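Local coordinates for indole-3-pyruvate decarboxylase (Azospirillum brasilense, PDB 2NXW), which decarboxylates indole-3-pyruvate to indole-3-acetaldehyde in auxin biosynthesis, using thiamine diphosphate and a metal ion as cofactors, at residues R173-R177 / A320-A324. Sequence-based numbering, arbitrary orientation.
Sequences RAQSR and AFDRA. Unlike the reference sequence in segment 173-177: Gln175 (reference Leu).
Arg177 and Asp322 form a salt bridge between two domains of the thiamine diphosphate enzyme fold: the C-terminal end of helix 161-175, beside the N-terminal parallel sheet, meets the type I' turn Phe321-Ala324, which links antiparallel strands 317-321 and 324-327 of the central domain. Followed outward, the Asp322 side chain first sets CB 4.0 Å from Gln175 OE1. Its CG lies 3.6 Å from Arg177 NH2, and OD2 accepts a hydrogen bond from that NH2 at 3.1 Å through its syn lone pair, almost in the guanidinium plane. OD1 takes a weak bond from the same nitrogen and lies 3.7 Å above one face of the Phe321 ring, offset toward the rim; the carboxylate is turned 55° against the guanidinium, and water 2, accepting from Arg177 NE, gives OD1 a weak hydrogen bond. Lys110 of the N-terminal domain also pairs with OD1, while Arg177 NH1 is bonded to Tyr107 O. An alanine in place of Asp322 would probably leave Arg177 NH2 and Lys110 without their shared carboxylate and weaken the domain contact. Gln175, a leucine in the reference sequence, bends at chi2 (-72°), bringing NE2 to Asp322 O in a weak but nearly straight hydrogen bond (169°). Beside it, Arg323 CD approaches Ala174 O at 3.6 Å, and water 1 bridges that oxygen to Arg323 NH1, 2.9 Å from the water.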
loop_
_atom_site.group_PDB
_atom_site.type_symbol
_atom_site.label_atom_id
_atom_site.label_comp_id
_atom_site.label_asym_id
_atom_site.label_seq_id
_atom_site.Cartn_x
_atom_site.Cartn_y
_atom_site.Cartn_z
ATOM N N ARG A 173 -19.390 -12.156 17.011
ATOM C CA ARG A 173 -19.550 -13.469 17.629
ATOM C C ARG A 173 -19.003 -14.601 16.767
ATOM O O ARG A 173 -18.521 -15.614 17.289
ATOM C CB ARG A 173 -21.034 -13.717 17.941
ATOM C CG ARG A 173 -21.515 -13.031 19.213
ATOM C CD ARG A 173 -22.918 -12.466 19.079
ATOM N NE ARG A 173 -23.932 -13.485 18.823
ATOM C CZ ARG A 173 -24.394 -14.343 19.728
ATOM N NH1 ARG A 173 -23.935 -14.322 20.974
ATOM N NH2 ARG A 173 -25.332 -15.218 19.386
ATOM N N ALA A 174 -19.043 -14.427 15.451
ATOM C CA ALA A 174 -18.570 -15.472 14.557
ATOM C C ALA A 174 -17.061 -15.575 14.483
ATOM O O ALA A 174 -16.528 -16.659 14.277
ATOM C CB ALA A 174 -19.151 -15.275 13.156
ATOM N N GLN A 175 -16.369 -14.453 14.656
ATOM C CA GLN A 175 -14.916 -14.480 14.576
ATOM C C GLN A 175 -14.232 -14.044 15.855
ATOM O O GLN A 175 -13.011 -14.038 15.919
ATOM C CB GLN A 175 -14.433 -13.622 13.404
ATOM C CG GLN A 175 -14.727 -14.244 12.036
ATOM C CD GLN A 175 -13.848 -15.454 11.718
ATOM O OE1 GLN A 175 -13.430 -16.198 12.613
ATOM N NE2 GLN A 175 -13.581 -15.665 10.431
ATOM N N SER A 176 -15.018 -13.684 16.864
ATOM C CA SER A 176 -14.471 -13.259 18.156
ATOM C C SER A 176 -13.456 -12.122 18.006
ATOM O O SER A 176 -12.321 -12.217 18.476
ATOM C CB SER A 176 -13.832 -14.456 18.872
ATOM O OG SER A 176 -13.616 -14.177 20.248
ATOM N N ARG A 177 -13.875 -11.051 17.337
ATOM C CA ARG A 177 -13.032 -9.874 17.125
ATOM C C ARG A 177 -13.907 -8.642 17.311
ATOM O O ARG A 177 -15.128 -8.710 17.203
ATOM C CB ARG A 177 -12.493 -9.832 15.703
ATOM C CG ARG A 177 -11.810 -11.083 15.205
ATOM C CD ARG A 177 -10.312 -10.947 15.272
ATOM N NE ARG A 177 -9.644 -11.960 14.460
ATOM C CZ ARG A 177 -8.366 -12.287 14.593
ATOM N NH1 ARG A 177 -7.622 -11.678 15.508
ATOM N NH2 ARG A 177 -7.828 -13.227 13.827
ATOM N N ALA A 320 -6.447 -24.923 13.080
ATOM C CA ALA A 320 -7.882 -24.658 13.020
ATOM C C ALA A 320 -8.065 -23.296 13.677
ATOM O O ALA A 320 -7.831 -23.150 14.878
ATOM C CB ALA A 320 -8.657 -25.743 13.776
ATOM N N PHE A 321 -8.492 -22.309 12.897
ATOM C CA PHE A 321 -8.621 -20.944 13.406
ATOM C C PHE A 321 -9.388 -20.079 12.412
ATOM O O PHE A 321 -9.356 -20.344 11.217
ATOM C CB PHE A 321 -7.207 -20.382 13.579
ATOM C CG PHE A 321 -7.142 -19.032 14.226
ATOM C CD1 PHE A 321 -7.447 -18.870 15.571
ATOM C CD2 PHE A 321 -6.718 -17.928 13.495
ATOM C CE1 PHE A 321 -7.324 -17.627 16.186
ATOM C CE2 PHE A 321 -6.589 -16.676 14.095
ATOM C CZ PHE A 321 -6.892 -16.526 15.443
ATOM N N ASP A 322 -10.063 -19.044 12.907
ATOM C CA ASP A 322 -10.809 -18.122 12.049
ATOM C C ASP A 322 -11.756 -18.812 11.067
ATOM O O ASP A 322 -11.871 -18.404 9.911
ATOM C CB ASP A 322 -9.845 -17.208 11.268
ATOM C CG ASP A 322 -9.429 -15.969 12.054
ATOM O OD1 ASP A 322 -10.044 -15.681 13.100
ATOM O OD2 ASP A 322 -8.490 -15.276 11.601
ATOM N N ARG A 323 -12.434 -19.849 11.546
ATOM C CA ARG A 323 -13.396 -20.618 10.754
ATOM C C ARG A 323 -12.804 -21.313 9.533
ATOM O O ARG A 323 -13.481 -21.475 8.518
ATOM C CB ARG A 323 -14.578 -19.730 10.335
ATOM C CG ARG A 323 -15.398 -19.206 11.513
ATOM C CD ARG A 323 -16.585 -18.356 11.059
ATOM N NE ARG A 323 -17.618 -19.141 10.382
ATOM C CZ ARG A 323 -18.559 -19.858 10.988
ATOM N NH1 ARG A 323 -18.628 -19.907 12.313
ATOM N NH2 ARG A 323 -19.442 -20.535 10.258
ATOM N N ALA A 324 -11.547 -21.727 9.637
ATOM C CA ALA A 324 -10.872 -22.448 8.563
ATOM C C ALA A 324 -9.923 -23.452 9.192
ATOM O O ALA A 324 -9.653 -23.396 10.392
ATOM C CB ALA A 324 -10.095 -21.480 7.659
HETATM O O HOH W 1 -17.202 -19.245 14.706
HETATM O O HOH W 2 -11.224 -13.123 12.441
#